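Local atomic coordinates of OBody AM2EP06 (Pyrobaculum aerophilum, PDB entry 4GN4), a protein that is an engineered OB-fold binding protein (OBody) whose scaffold derives from a nucleic acid-binding domain, and which probably recognises another protein. Residues 86-89 / 95-98. Sequence-based numbering, arbitrary orientation.
Sequences SEQY and VEIF
Gln88 and Glu96 form a polar, side-chain-mediated contact between the loop that leaves strand 76-85 and the start of strand 95-99, its antiparallel neighbour. One hydrogen bond crosses: Gln88 NE2 donates to Glu96 OE1 at 2.7 Å, with an N-H...O angle of 159°. The oxygen lies nearly in the amide plane of Gln88, whereas the donor comes from above the carboxylate plane, and the two flat groups are turned 68° apart. The same NE2 also reaches back to Ser86 O (2.8 Å), above the carbonyl plane, so the amide nitrogen bridges its own loop and the strand. Chi1 (-64°) sets Gln88 CG beside the backbone N and 3.4 Å from Val95 O; the bend at chi2 then turns the amide toward Ser86 O and Glu96. Ser86 OG stands 3.0 Å from Glu96 OE1. Two acceptors at NE2, a carbonyl and a carboxylate, require the NH2 there, and the hydrogen bond from Gln88 OE1 to Tyr54 OH of strand 51-56 agrees and holds the other end. A leucine in place of Gln88 would probably leave Ser86 O and Glu96 OE1 without their shared donor and Tyr54 OH without this partner, with the carboxylate freer to turn. Glu96 OE2 is salt-bridged to a basic side chain of another protein's chain, so Gln88, in the second shell, probably helps to orient that carboxylate. This is the hairpin connection between strands 76-85 and 95-99 of the OB-fold, where Glu87 O and Glu96 OE2 meet the partner protein.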
ATOM      1  N   SER A  86      -0.547 -13.599  -5.524  1.00 39.76           N
ATOM      2  CA  SER A  86      -0.773 -13.284  -4.117  1.00 45.38           C
ATOM      3  C   SER A  86      -2.145 -12.675  -3.932  1.00 45.55           C
ATOM      4  O   SER A  86      -2.590 -11.908  -4.795  1.00 44.72           O
ATOM      5  CB  SER A  86       0.304 -12.336  -3.581  1.00 44.55           C
ATOM      6  OG  SER A  86      -0.004 -11.021  -3.968  1.00 50.02           O
ATOM      7  N   GLU A  87      -2.783 -12.980  -2.796  0.50 48.43           N
ATOM      8  CA  GLU A  87      -4.110 -12.429  -2.450  0.50 48.77           C
ATOM      9  C   GLU A  87      -4.202 -10.918  -2.641  0.50 46.10           C
ATOM     10  O   GLU A  87      -3.363 -10.173  -2.139  0.50 44.37           O
ATOM     11  CB  GLU A  87      -4.566 -12.812  -1.029  0.50 52.28           C
ATOM     12  CG  GLU A  87      -3.553 -12.601   0.105  0.50 52.83           C
ATOM     13  CD  GLU A  87      -4.190 -12.745   1.516  0.50 53.84           C
ATOM     14  OE1 GLU A  87      -5.364 -12.365   1.686  0.50 54.38           O
ATOM     15  OE2 GLU A  87      -3.526 -13.264   2.435  0.50 54.43           O
ATOM     16  N   GLN A  88      -5.227 -10.476  -3.374  1.00 45.30           N
ATOM     17  CA  GLN A  88      -5.453  -9.054  -3.540  1.00 44.25           C
ATOM     18  C   GLN A  88      -6.698  -8.634  -2.732  1.00 46.12           C
ATOM     19  O   GLN A  88      -7.601  -9.470  -2.475  1.00 46.00           O
ATOM     20  CB  GLN A  88      -5.630  -8.705  -5.035  1.00 44.20           C
ATOM     21  CG  GLN A  88      -4.344  -8.975  -5.903  1.00 40.92           C
ATOM     22  CD  GLN A  88      -3.087  -8.349  -5.310  1.00 43.59           C
ATOM     23  OE1 GLN A  88      -3.004  -7.128  -5.164  1.00 42.40           O
ATOM     24  NE2 GLN A  88      -2.111  -9.201  -4.902  1.00 41.31           N
ATOM     25  N   TYR A  89      -6.729  -7.358  -2.329  1.00 45.75           N
ATOM     26  CA  TYR A  89      -7.907  -6.784  -1.678  1.00 48.26           C
ATOM     27  C   TYR A  89      -9.107  -6.727  -2.667  1.00 49.67           C
ATOM     28  O   TYR A  89      -8.949  -6.207  -3.794  1.00 47.26           O
ATOM     29  CB  TYR A  89      -7.626  -5.375  -1.163  1.00 47.36           C
ATOM     30  CG  TYR A  89      -8.911  -4.769  -0.664  1.00 50.90           C
ATOM     31  CD1 TYR A  89      -9.588  -3.780  -1.413  1.00 51.00           C
ATOM     32  CD2 TYR A  89      -9.505  -5.240   0.509  1.00 52.55           C
ATOM     33  CE1 TYR A  89     -10.792  -3.251  -0.970  1.00 54.39           C
ATOM     34  CE2 TYR A  89     -10.720  -4.723   0.949  1.00 54.77           C
ATOM     35  CZ  TYR A  89     -11.356  -3.731   0.200  1.00 55.64           C
ATOM     36  OH  TYR A  89     -12.565  -3.214   0.617  1.00 61.53           O
ATOM     37  N   VAL A  95      -3.253 -11.777  -8.331  1.00 28.81           N
ATOM     38  CA  VAL A  95      -1.922 -11.538  -8.956  1.00 26.55           C
ATOM     39  C   VAL A  95      -1.483 -10.059  -8.772  1.00 26.28           C
ATOM     40  O   VAL A  95      -2.306  -9.136  -8.632  1.00 25.10           O
ATOM     41  CB  VAL A  95      -1.907 -11.854 -10.496  1.00 27.07           C
ATOM     42  CG1 VAL A  95      -2.068 -13.284 -10.808  1.00 29.42           C
ATOM     43  CG2 VAL A  95      -3.018 -10.967 -11.201  1.00 25.43           C
ATOM     44  N   GLU A  96      -0.182  -9.879  -8.751  1.00 24.66           N
ATOM     45  CA  GLU A  96       0.438  -8.566  -8.900  1.00 26.10           C
ATOM     46  C   GLU A  96       1.647  -8.687  -9.819  1.00 25.84           C
ATOM     47  O   GLU A  96       2.075  -9.813 -10.161  1.00 27.15           O
ATOM     48  CB  GLU A  96       0.768  -7.921  -7.525  1.00 27.19           C
ATOM     49  CG  GLU A  96       1.198  -8.906  -6.564  1.00 32.36           C
ATOM     50  CD  GLU A  96       1.282  -8.492  -5.060  1.00 33.84           C
ATOM     51  OE1 GLU A  96       0.338  -8.103  -4.318  1.00 33.38           O
ATOM     52  OE2 GLU A  96       2.356  -8.812  -4.579  1.00 29.79           O
ATOM     53  N   ILE A  97       2.179  -7.554 -10.248  1.00 23.68           N
ATOM     54  CA  ILE A  97       3.317  -7.532 -11.125  1.00 24.73           C
ATOM     55  C   ILE A  97       4.369  -6.669 -10.416  1.00 26.23           C
ATOM     56  O   ILE A  97       4.112  -5.558  -9.964  1.00 26.09           O
ATOM     57  CB  ILE A  97       2.984  -6.942 -12.493  1.00 24.76           C
ATOM     58  CG1 ILE A  97       2.093  -7.914 -13.270  1.00 22.96           C
ATOM     59  CG2 ILE A  97       4.332  -6.668 -13.271  1.00 25.84           C
ATOM     60  CD1 ILE A  97       1.650  -7.286 -14.664  1.00 24.83           C
ATOM     61  N   PHE A  98       5.564  -7.249 -10.278  1.00 24.99           N
ATOM     62  CA  PHE A  98       6.710  -6.517  -9.750  1.00 28.01           C
ATOM     63  C   PHE A  98       7.494  -6.004 -10.987  1.00 27.66           C
ATOM     64  O   PHE A  98       8.105  -6.819 -11.691  1.00 26.89           O
ATOM     65  CB  PHE A  98       7.596  -7.523  -8.996  1.00 28.87           C
ATOM     66  CG  PHE A  98       6.938  -8.111  -7.742  1.00 34.22           C
ATOM     67  CD1 PHE A  98       5.959  -7.401  -7.101  1.00 30.61           C
ATOM     68  CD2 PHE A  98       7.347  -9.388  -7.210  1.00 40.50           C
ATOM     69  CE1 PHE A  98       5.351  -7.870  -5.917  1.00 37.17           C
ATOM     70  CE2 PHE A  98       6.759  -9.892  -5.991  1.00 43.52           C
ATOM     71  CZ  PHE A  98       5.740  -9.113  -5.355  1.00 41.23           C
TER